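Local coordinates for protein oxaloacetate acetyl hydrolase (Cryphonectria parasitica, PDB 3M0J) that belongs to the phosphoenolpyruvate phosphomutase family of TIM-barrel enzymes and holds a manganese ion together with 2,2-difluoro-3,3-dihydroxybutanedioic acid, at residues E8-A13 with I81-P86; S48-G53 with I92-T97; A120-Q125 with F163-R168. One frame throughout, in Å; residues are numbered along the deposited sequence.

Contact 1 of 3, residues E8-A13 with I81-P86; sequences EPFSGA and IANLDP
The Phe10 ring lies alongside Pro86, its CE1 3.7 Å from Pro86 CB, and the two side chains point the same way. Phe10 occupies the third position of a type II beta turn, Glu8 to Ser11, that leads into helix 12-22 at the end of the TIM barrel where the strands start; Pro86 belongs to the loop that follows helix 71-82. The turn is identified by its backbone: Pro9 is extended, while Phe10 takes a positive phi of 62°. Pro9 CB also sits over one face of the Phe10 ring, offset toward the rim, and meets Pro86 CB at 4.0 Å, which brings the three rings of Pro9, Phe10 and Pro86 together in one apolar cluster. Leu159 of the second subunit packs on all three, so this cluster is part of a subunit interface, and there Glu8 forms a salt bridge with Arg160 of that same subunit.

The polar centre is the carbonyl oxygen of Pro86. Phe10 N donates to Pro86 O over 2.9 Å, in the carbonyl plane and on a lone pair, with an N-H...O angle of 155°. A water donates to Pro86 O as well and accepts from Ser11 N, bridging the two chain segments. Pro9 CA adds a CA-H...O contact to Pro86 O at 3.2 Å. Ser11 stands at the N-cap position of the helix, yet its hydroxyl turns back into the turn, OG donating to Glu8 O at 2.6 Å.

With CG anti to its carbonyl carbon (chi1 -60°), Asn83 reaches the ring from another direction. Its ND2 is held by Ser115 O and Asp79 O, which fixes the rotation of the amide, and OD1 is thereby placed at the ring edge, 3.2 Å from Phe10 CD1.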
loop_
_atom_site.group_PDB
_atom_site.type_symbol
_atom_site.label_atom_id
_atom_site.label_comp_id
_atom_site.label_asym_id
_atom_site.label_seq_id
_atom_site.Cartn_x
_atom_site.Cartn_y
_atom_site.Cartn_z
ATOM N N GLU A 8 -16.706 -21.591 9.510
ATOM C CA GLU A 8 -15.319 -21.191 9.696
ATOM C C GLU A 8 -15.081 -19.731 9.343
ATOM O O GLU A 8 -15.828 -19.142 8.557
ATOM C CB GLU A 8 -14.387 -22.078 8.866
ATOM C CG GLU A 8 -14.302 -23.519 9.343
ATOM C CD GLU A 8 -14.114 -23.622 10.842
ATOM O OE1 GLU A 8 -15.101 -23.426 11.586
ATOM O OE2 GLU A 8 -12.981 -23.905 11.277
ATOM N N PRO A 9 -14.032 -19.137 9.926
ATOM C CA PRO A 9 -13.682 -17.763 9.560
ATOM C C PRO A 9 -13.224 -17.728 8.115
ATOM O O PRO A 9 -12.774 -18.761 7.603
ATOM C CB PRO A 9 -12.494 -17.462 10.475
ATOM C CG PRO A 9 -11.917 -18.835 10.771
ATOM C CD PRO A 9 -13.147 -19.658 10.981
ATOM N N PHE A 10 -13.346 -16.572 7.468
ATOM C CA PHE A 10 -12.869 -16.372 6.095
ATOM C C PHE A 10 -13.544 -17.271 5.062
ATOM O O PHE A 10 -12.945 -17.598 4.034
ATOM C CB PHE A 10 -11.348 -16.552 6.008
ATOM C CG PHE A 10 -10.604 -15.887 7.124
ATOM C CD1 PHE A 10 -10.771 -14.534 7.367
ATOM C CD2 PHE A 10 -9.751 -16.617 7.940
ATOM C CE1 PHE A 10 -10.076 -13.912 8.392
ATOM C CE2 PHE A 10 -9.065 -16.009 8.971
ATOM C CZ PHE A 10 -9.226 -14.651 9.200
ATOM N N SER A 11 -14.794 -17.642 5.321
ATOM C CA SER A 11 -15.506 -18.570 4.446
ATOM C C SER A 11 -16.609 -17.890 3.646
ATOM O O SER A 11 -17.615 -18.512 3.296
ATOM C CB SER A 11 -16.072 -19.735 5.263
ATOM O OG SER A 11 -17.009 -19.266 6.209
ATOM N N GLY A 12 -16.407 -16.614 3.327
ATOM C CA GLY A 12 -17.389 -15.872 2.564
ATOM C C GLY A 12 -17.785 -16.551 1.251
ATOM O O GLY A 12 -18.959 -16.570 0.887
ATOM N N ALA A 13 -16.814 -17.106 0.526
ATOM C CA ALA A 13 -17.131 -17.771 -0.746
ATOM C C ALA A 13 -18.105 -18.946 -0.531
ATOM O O ALA A 13 -19.076 -19.118 -1.268
ATOM C CB ALA A 13 -15.865 -18.244 -1.441
ATOM N N ILE A 81 -12.630 -4.776 3.679
ATOM C CA ILE A 81 -14.068 -4.915 3.897
ATOM C C ILE A 81 -14.483 -6.355 4.216
ATOM O O ILE A 81 -15.241 -6.604 5.161
ATOM C CB ILE A 81 -14.876 -4.368 2.695
ATOM C CG1 ILE A 81 -14.718 -2.849 2.627
ATOM C CG2 ILE A 81 -16.358 -4.739 2.821
ATOM C CD1 ILE A 81 -15.219 -2.227 1.311
ATOM N N ALA A 82 -13.974 -7.308 3.445
ATOM C CA ALA A 82 -14.421 -8.687 3.604
ATOM C C ALA A 82 -14.076 -9.261 4.955
ATOM O O ALA A 82 -14.757 -10.178 5.398
ATOM C CB ALA A 82 -13.775 -9.578 2.555
ATOM N N ASN A 83 -13.037 -8.738 5.604
ATOM C CA ASN A 83 -12.546 -9.258 6.828
ATOM C C ASN A 83 -12.731 -8.448 8.094
ATOM O O ASN A 83 -12.171 -8.779 9.133
ATOM C CB ASN A 83 -11.077 -9.632 6.620
ATOM C CG ASN A 83 -10.911 -10.677 5.542
ATOM O OD1 ASN A 83 -11.292 -11.831 5.730
ATOM N ND2 ASN A 83 -10.374 -10.274 4.392
ATOM N N LEU A 84 -13.538 -7.401 8.018
ATOM C CA LEU A 84 -13.866 -6.653 9.224
ATOM C C LEU A 84 -14.444 -7.595 10.256
ATOM O O LEU A 84 -14.174 -7.466 11.456
ATOM C CB LEU A 84 -14.873 -5.552 8.907
ATOM C CG LEU A 84 -14.304 -4.471 7.997
ATOM C CD1 LEU A 84 -15.418 -3.502 7.566
ATOM C CD2 LEU A 84 -13.192 -3.745 8.741
ATOM N N ASP A 85 -15.263 -8.532 9.784
ATOM C CA ASP A 85 -15.721 -9.639 10.611
ATOM C C ASP A 85 -15.418 -10.948 9.880
ATOM O O ASP A 85 -16.032 -11.257 8.873
ATOM C CB ASP A 85 -17.217 -9.487 10.901
ATOM C CG ASP A 85 -17.791 -10.631 11.730
ATOM O OD1 ASP A 85 -17.046 -11.521 12.194
ATOM O OD2 ASP A 85 -19.024 -10.629 11.910
ATOM N N PRO A 86 -14.434 -11.697 10.380
ATOM C CA PRO A 86 -14.032 -12.976 9.785
ATOM C C PRO A 86 -15.191 -13.967 9.750
ATOM O O PRO A 86 -15.135 -14.950 9.011
ATOM C CB PRO A 86 -12.957 -13.481 10.748
ATOM C CG PRO A 86 -12.399 -12.256 11.375
ATOM C CD PRO A 86 -13.553 -11.292 11.488
HETATM O O HOH W 1 -16.597 -15.990 6.945
#

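Contact 2 of 3, residues S48-G53 with I92-T97; sequences SLYMTG and IADMDT. With MN (manganese (II) ion), chain C; OAF (2,2-difluoro-3,3-dihydroxybutanedioic acid), chain B.
Two neighbouring parallel strands of the TIM barrel, 49-51 and 91-94, meet here and run directly into a manganese site, with Tyr50 bridged to Ile92 and Met51 to Ala93. The axes of the short segments 49-51 and 92-94 differ in direction by 16°. The register follows from three backbone bonds: Ile92 N to Leu49 O, Met51 N to Ile92 O, and Asp94 N to Met51 O at 3.1 Å. Tyr50 and Ile92 share one face of the sheet and cross at about a right angle, CD1 of Tyr50 lying 4.0 Å from Ile92 CG2. On the other face Met51 CB touches Ala93 CB, and Met51 goes on to pack against helix 71-82.

Past the last bridge Asp94 reaches the ion: its OD2 binds manganese at 2.1 Å, and two ligand oxygens, O1 and O3, and three waters complete six positions. Gly53 N gives the same OD2 a weak bond. Thr52 OG1, set anti to the backbone N (chi1 162°), donates to O2 of the ligand at 2.5 Å and also receives Gly55 N, so one hydroxyl caps the helix start and grips the ligand. Tyr50 OH, which is hydrogen-bonded to His121, accepts from ligand O4 at 3.2 Å. A site at the C-terminal ends of the parallel strands is typical of TIM barrels, and a divalent metal held there fits the phosphoenolpyruvate phosphomutase family.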
loop_
_atom_site.group_PDB
_atom_site.type_symbol
_atom_site.label_atom_id
_atom_site.label_comp_id
_atom_site.label_asym_id
_atom_site.label_seq_id
_atom_site.Cartn_x
_atom_site.Cartn_y
_atom_site.Cartn_z
ATOM N N SER A 48 -25.234 -10.092 2.779
ATOM C CA SER A 48 -24.151 -10.069 1.811
ATOM C C SER A 48 -23.908 -8.618 1.473
ATOM O O SER A 48 -24.831 -7.797 1.541
ATOM C CB SER A 48 -24.537 -10.849 0.545
ATOM O OG SER A 48 -23.413 -10.973 -0.333
ATOM N N LEU A 49 -22.662 -8.307 1.128
ATOM C CA LEU A 49 -22.257 -6.949 0.795
ATOM C C LEU A 49 -21.692 -6.903 -0.620
ATOM O O LEU A 49 -21.251 -7.915 -1.161
ATOM C CB LEU A 49 -21.174 -6.465 1.765
ATOM C CG LEU A 49 -21.620 -5.751 3.057
ATOM C CD1 LEU A 49 -22.634 -6.543 3.834
ATOM C CD2 LEU A 49 -20.404 -5.459 3.914
ATOM N N TYR A 50 -21.724 -5.723 -1.221
ATOM C CA TYR A 50 -21.109 -5.535 -2.515
ATOM C C TYR A 50 -20.113 -4.380 -2.432
ATOM O O TYR A 50 -20.449 -3.313 -1.918
ATOM C CB TYR A 50 -22.176 -5.225 -3.562
ATOM C CG TYR A 50 -21.583 -4.703 -4.829
ATOM C CD1 TYR A 50 -20.759 -5.512 -5.614
ATOM C CD2 TYR A 50 -21.815 -3.397 -5.237
ATOM C CE1 TYR A 50 -20.190 -5.031 -6.788
ATOM C CE2 TYR A 50 -21.252 -2.914 -6.401
ATOM C CZ TYR A 50 -20.447 -3.730 -7.167
ATOM O OH TYR A 50 -19.898 -3.234 -8.311
ATOM N N MET A 51 -18.893 -4.600 -2.929
ATOM C CA MET A 51 -17.927 -3.512 -3.017
ATOM C C MET A 51 -17.922 -2.906 -4.406
ATOM O O MET A 51 -17.520 -3.552 -5.378
ATOM C CB MET A 51 -16.510 -3.968 -2.674
ATOM C CG MET A 51 -15.557 -2.770 -2.500
ATOM S SD MET A 51 -13.838 -3.260 -2.356
ATOM C CE MET A 51 -13.395 -3.385 -4.099
ATOM N N THR A 52 -18.378 -1.662 -4.481
ATOM C CA THR A 52 -18.419 -0.918 -5.716
ATOM C C THR A 52 -17.038 -0.428 -6.133
ATOM O O THR A 52 -16.289 0.120 -5.315
ATOM C CB THR A 52 -19.368 0.300 -5.583
ATOM O OG1 THR A 52 -19.080 1.233 -6.626
ATOM C CG2 THR A 52 -19.180 1.022 -4.250
ATOM N N GLY A 53 -16.698 -0.639 -7.402
ATOM C CA GLY A 53 -15.459 -0.103 -7.954
ATOM C C GLY A 53 -15.531 1.414 -8.055
ATOM O O GLY A 53 -14.563 2.123 -7.722
ATOM N N ILE A 92 -19.180 -9.524 -2.267
ATOM C CA ILE A 92 -19.038 -9.632 -3.680
ATOM C C ILE A 92 -18.297 -8.348 -4.051
ATOM O O ILE A 92 -18.723 -7.258 -3.674
ATOM C CB ILE A 92 -20.392 -9.679 -4.421
ATOM C CG1 ILE A 92 -21.100 -11.012 -4.147
ATOM C CG2 ILE A 92 -20.175 -9.500 -5.908
ATOM C CD1 ILE A 92 -22.553 -11.051 -4.672
ATOM N N ALA A 93 -17.179 -8.470 -4.761
ATOM C CA ALA A 93 -16.410 -7.277 -5.137
ATOM C C ALA A 93 -16.299 -7.092 -6.648
ATOM O O ALA A 93 -16.072 -8.040 -7.384
ATOM C CB ALA A 93 -14.985 -7.320 -4.504
ATOM N N ASP A 94 -16.479 -5.861 -7.104
ATOM C CA ASP A 94 -16.179 -5.471 -8.475
ATOM C C ASP A 94 -14.743 -5.887 -8.792
ATOM O O ASP A 94 -13.931 -5.751 -8.004
ATOM C CB ASP A 94 -16.266 -3.947 -8.527
ATOM C CG ASP A 94 -16.335 -3.395 -9.916
ATOM O OD1 ASP A 94 -16.025 -4.119 -10.893
ATOM O OD2 ASP A 94 -16.697 -2.197 -10.016
ATOM N N MET A 95 -14.439 -6.453 -9.904
ATOM C CA MET A 95 -13.096 -6.724 -10.333
ATOM C C MET A 95 -12.923 -6.157 -11.738
ATOM O O MET A 95 -11.965 -6.470 -12.442
ATOM C CB MET A 95 -12.615 -8.184 -10.241
ATOM C CG MET A 95 -13.375 -9.189 -11.136
ATOM S SD MET A 95 -12.586 -10.827 -11.172
ATOM C CE MET A 95 -11.172 -10.478 -12.194
ATOM N N ASP A 96 -13.864 -5.304 -12.137
ATOM C CA ASP A 96 -13.717 -4.562 -13.379
ATOM C C ASP A 96 -13.389 -5.505 -14.521
ATOM O O ASP A 96 -14.097 -6.481 -14.728
ATOM C CB ASP A 96 -12.667 -3.453 -13.217
ATOM C CG ASP A 96 -13.119 -2.370 -12.250
ATOM O OD1 ASP A 96 -13.954 -1.540 -12.656
ATOM O OD2 ASP A 96 -12.630 -2.341 -11.100
ATOM N N THR A 97 -12.324 -5.208 -15.253
ATOM C CA THR A 97 -11.892 -6.004 -16.392
ATOM C C THR A 97 -10.878 -7.073 -16.021
ATOM O O THR A 97 -10.442 -7.834 -16.890
ATOM C CB THR A 97 -11.167 -5.095 -17.384
ATOM O OG1 THR A 97 -10.159 -4.377 -16.658
ATOM C CG2 THR A 97 -12.143 -4.095 -17.962
HETATM MN MN MN C . -17.539 -0.931 -11.465
HETATM O O2 OAF B . -20.339 0.196 -8.552
HETATM C C1 OAF B . -19.767 -0.147 -9.540
HETATM O O1 OAF B . -18.405 0.086 -9.679
HETATM C C2 OAF B . -20.539 -0.642 -10.767
HETATM O O4 OAF B . -21.595 -1.492 -10.367
HETATM O O3 OAF B . -19.681 -1.383 -11.591
HETATM C C3 OAF B . -21.066 0.628 -11.483
HETATM F F1 OAF B . -22.175 1.092 -10.829
HETATM F F2 OAF B . -20.138 1.629 -11.516
HETATM C C4 OAF B . -21.398 0.284 -12.927
HETATM O O5 OAF B . -20.576 0.416 -13.781
HETATM O O6 OAF B . -22.722 -0.041 -13.217
HETATM O O HOH W 2 -17.037 -2.570 -12.933
HETATM O O HOH W 3 -15.654 0.094 -11.309
HETATM O O HOH W 4 -17.806 0.482 -13.152
#

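Contact 3 of 3, residues A120-Q125 with F163-R168. With OAF (2,2-difluoro-3,3-dihydroxybutanedioic acid), chain B.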
loop_
_atom_site.group_PDB
_atom_site.type_symbol
_atom_site.label_atom_id
_atom_site.label_comp_id
_atom_site.label_asym_id
_atom_site.label_seq_id
_atom_site.Cartn_x
_atom_site.Cartn_y
_atom_site.Cartn_z
ATOM N N ALA A 120 -16.966 -12.066 -7.396
ATOM C CA ALA A 120 -16.609 -10.834 -8.087
ATOM C C ALA A 120 -17.215 -10.813 -9.475
ATOM O O ALA A 120 -17.420 -11.872 -10.079
ATOM C CB ALA A 120 -15.088 -10.682 -8.173
ATOM N N HIS A 121 -17.507 -9.614 -9.967
ATOM C CA HIS A 121 -17.986 -9.463 -11.341
ATOM C C HIS A 121 -16.896 -8.968 -12.286
ATOM O O HIS A 121 -16.135 -8.043 -11.960
ATOM C CB HIS A 121 -19.285 -8.651 -11.441
ATOM C CG HIS A 121 -19.190 -7.220 -10.996
ATOM N ND1 HIS A 121 -18.589 -6.240 -11.748
ATOM C CD2 HIS A 121 -19.712 -6.600 -9.905
ATOM C CE1 HIS A 121 -18.734 -5.069 -11.135
ATOM N NE2 HIS A 121 -19.400 -5.265 -10.020
ATOM N N LEU A 122 -16.807 -9.635 -13.437
ATOM C CA LEU A 122 -15.744 -9.428 -14.412
ATOM C C LEU A 122 -16.416 -9.097 -15.742
ATOM O O LEU A 122 -17.267 -9.856 -16.201
ATOM C CB LEU A 122 -14.912 -10.715 -14.521
ATOM C CG LEU A 122 -13.924 -10.894 -15.670
ATOM C CD1 LEU A 122 -12.929 -9.754 -15.682
ATOM C CD2 LEU A 122 -13.219 -12.233 -15.516
ATOM N N GLU A 123 -16.040 -7.964 -16.341
ATOM C CA GLU A 123 -16.754 -7.409 -17.487
ATOM C C GLU A 123 -15.971 -7.477 -18.795
ATOM O O GLU A 123 -14.793 -7.866 -18.827
ATOM C CB GLU A 123 -17.183 -5.964 -17.202
ATOM C CG GLU A 123 -16.012 -5.011 -17.045
ATOM C CD GLU A 123 -16.360 -3.780 -16.204
ATOM O OE1 GLU A 123 -17.019 -3.945 -15.156
ATOM O OE2 GLU A 123 -15.963 -2.659 -16.596
ATOM N N ASP A 124 -16.667 -7.142 -19.875
ATOM C CA ASP A 124 -16.112 -7.194 -21.213
ATOM C C ASP A 124 -15.744 -5.814 -21.769
ATOM O O ASP A 124 -15.537 -5.670 -22.969
ATOM C CB ASP A 124 -17.080 -7.907 -22.160
ATOM C CG ASP A 124 -18.438 -7.256 -22.203
ATOM O OD1 ASP A 124 -18.694 -6.331 -21.395
ATOM O OD2 ASP A 124 -19.260 -7.665 -23.051
ATOM N N GLN A 125 -15.655 -4.805 -20.907
ATOM C CA GLN A 125 -15.217 -3.486 -21.360
ATOM C C GLN A 125 -13.765 -3.502 -21.839
ATOM O O GLN A 125 -12.969 -4.349 -21.414
ATOM C CB GLN A 125 -15.405 -2.447 -20.253
ATOM C CG GLN A 125 -16.865 -2.160 -19.928
ATOM C CD GLN A 125 -17.048 -0.868 -19.159
ATOM O OE1 GLN A 125 -17.736 -0.827 -18.132
ATOM N NE2 GLN A 125 -16.423 0.193 -19.636
ATOM N N PHE A 163 -15.408 -19.627 -4.827
ATOM C CA PHE A 163 -15.529 -18.248 -5.326
ATOM C C PHE A 163 -16.599 -18.140 -6.405
ATOM O O PHE A 163 -16.617 -18.928 -7.348
ATOM C CB PHE A 163 -14.194 -17.828 -5.923
ATOM C CG PHE A 163 -14.061 -16.357 -6.181
ATOM C CD1 PHE A 163 -13.829 -15.480 -5.139
ATOM C CD2 PHE A 163 -14.110 -15.860 -7.473
ATOM C CE1 PHE A 163 -13.658 -14.130 -5.376
ATOM C CE2 PHE A 163 -13.951 -14.503 -7.723
ATOM C CZ PHE A 163 -13.726 -13.638 -6.672
ATOM N N VAL A 164 -17.489 -17.164 -6.263
ATOM C CA VAL A 164 -18.599 -17.023 -7.186
ATOM C C VAL A 164 -18.223 -16.008 -8.266
ATOM O O VAL A 164 -18.110 -14.807 -7.990
ATOM C CB VAL A 164 -19.867 -16.577 -6.423
ATOM C CG1 VAL A 164 -21.007 -16.260 -7.387
ATOM C CG2 VAL A 164 -20.285 -17.660 -5.407
ATOM N N LEU A 165 -18.011 -16.494 -9.481
ATOM C CA LEU A 165 -17.597 -15.615 -10.576
ATOM C C LEU A 165 -18.819 -15.133 -11.344
ATOM O O LEU A 165 -19.584 -15.949 -11.870
ATOM C CB LEU A 165 -16.607 -16.316 -11.523
ATOM C CG LEU A 165 -16.186 -15.408 -12.696
ATOM C CD1 LEU A 165 -15.376 -14.197 -12.210
ATOM C CD2 LEU A 165 -15.420 -16.175 -13.759
ATOM N N ILE A 166 -19.004 -13.813 -11.385
ATOM C CA ILE A 166 -20.134 -13.209 -12.074
ATOM C C ILE A 166 -19.633 -12.622 -13.384
ATOM O O ILE A 166 -18.743 -11.763 -13.385
ATOM C CB ILE A 166 -20.771 -12.081 -11.210
ATOM C CG1 ILE A 166 -21.305 -12.661 -9.893
ATOM C CG2 ILE A 166 -21.891 -11.383 -11.974
ATOM C CD1 ILE A 166 -21.049 -11.766 -8.662
ATOM N N ALA A 167 -20.187 -13.106 -14.493
ATOM C CA ALA A 167 -19.839 -12.603 -15.809
ATOM C C ALA A 167 -20.719 -11.416 -16.140
ATOM O O ALA A 167 -21.928 -11.555 -16.306
ATOM C CB ALA A 167 -20.014 -13.703 -16.866
ATOM N N ARG A 168 -20.103 -10.247 -16.232
ATOM C CA ARG A 168 -20.823 -9.031 -16.552
ATOM C C ARG A 168 -20.593 -8.677 -18.010
ATOM O O ARG A 168 -19.467 -8.745 -18.496
ATOM C CB ARG A 168 -20.327 -7.896 -15.659
ATOM C CG ARG A 168 -20.785 -6.518 -16.129
ATOM C CD ARG A 168 -20.419 -5.436 -15.094
ATOM N NE ARG A 168 -20.396 -4.107 -15.714
ATOM C CZ ARG A 168 -20.332 -2.970 -15.023
ATOM N NH1 ARG A 168 -20.335 -2.986 -13.683
ATOM N NH2 ARG A 168 -20.266 -1.810 -15.670
HETATM O O2 OAF B . -20.339 0.196 -8.552
HETATM C C1 OAF B . -19.767 -0.147 -9.540
HETATM O O1 OAF B . -18.405 0.086 -9.679
HETATM C C2 OAF B . -20.539 -0.642 -10.767
HETATM O O4 OAF B . -21.595 -1.492 -10.367
HETATM O O3 OAF B . -19.681 -1.383 -11.591
HETATM C C3 OAF B . -21.066 0.628 -11.483
HETATM F F1 OAF B . -22.175 1.092 -10.829
HETATM F F2 OAF B . -20.138 1.629 -11.516
HETATM C C4 OAF B . -21.398 0.284 -12.927
HETATM O O5 OAF B . -20.576 0.416 -13.781
HETATM O O6 OAF B . -22.722 -0.041 -13.217
#
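Over one face of the Arg168 guanidinium lies the carboxylate of Glu123, its OE1 close to the centre of the group, while the bound 2,2-difluoro-3,3-dihydroxybutanedioic acid stands at the guanidinium edge. Both residues sit near the C-terminal ends of neighbouring parallel strands of the TIM barrel, 119-122 and 164-169. Glu123 OE1 is 3.4 Å from Arg168 NE but well out of the guanidinium plane, so this salt bridge rests on charge alone; the carboxylate and guanidinium planes differ by 31°. The in-plane N-H groups serve other partners. NH1 of Arg168 donates to ligand O3 at 2.7 Å, NH2 to ligand O5 at 2.9 Å, and NE pairs with Asp170. Arg168 can reach that far because its chain is extended from CG to NE, starting with CG anti to the backbone N (chi1 167°). On the carboxylate side, Glu123 OE2 is tied to Lys129, which probably helps to place OE1 over the guanidinium. His121, its NE2 engaged by Tyr50 OH, runs beside Arg168, its imidazole plane 30° from the guanidinium and CE1 3.7 Å from NH1.

Behind these groups the strands are laced by four backbone bonds: Ala120 N to Val164 O, Ile166 N to Ala120 O at 2.8 Å, Leu122 N to Ile166 O, and Arg168 N to Leu122 O at 2.9 Å. His121 and Ile166 share one sheet face, their CB atoms 3.7 Å apart. Just before strand 164-169, the ring of Phe163 approaches strand 119-122, CZ 3.6 Å from Ala120 CB.

Contacts 2 and 3 lie in one parallel sheet, their centres 9 Å apart. Strands 91-94 and 119-122 adjoin there, so the order 49-51, 91-94, 119-122, 164-169 runs unbroken across both contacts. Each touches the same ligand, and a probable hydrogen bond, Asp96 O to Glu123 N at 2.9 Å, joins them. Contact 1 lies about 15 Å from contact 2 and 20 Å from contact 3, centre to centre. It reaches contact 2 through Ile81 of helix 71-82, on Met51 and Leu49, and contact 3 through Ala13, on Phe163. Along the chain contacts 1 and 2 alternate; contact 3 opens after both close. The subunit interface thus lies at the end of the barrel away from the ligand.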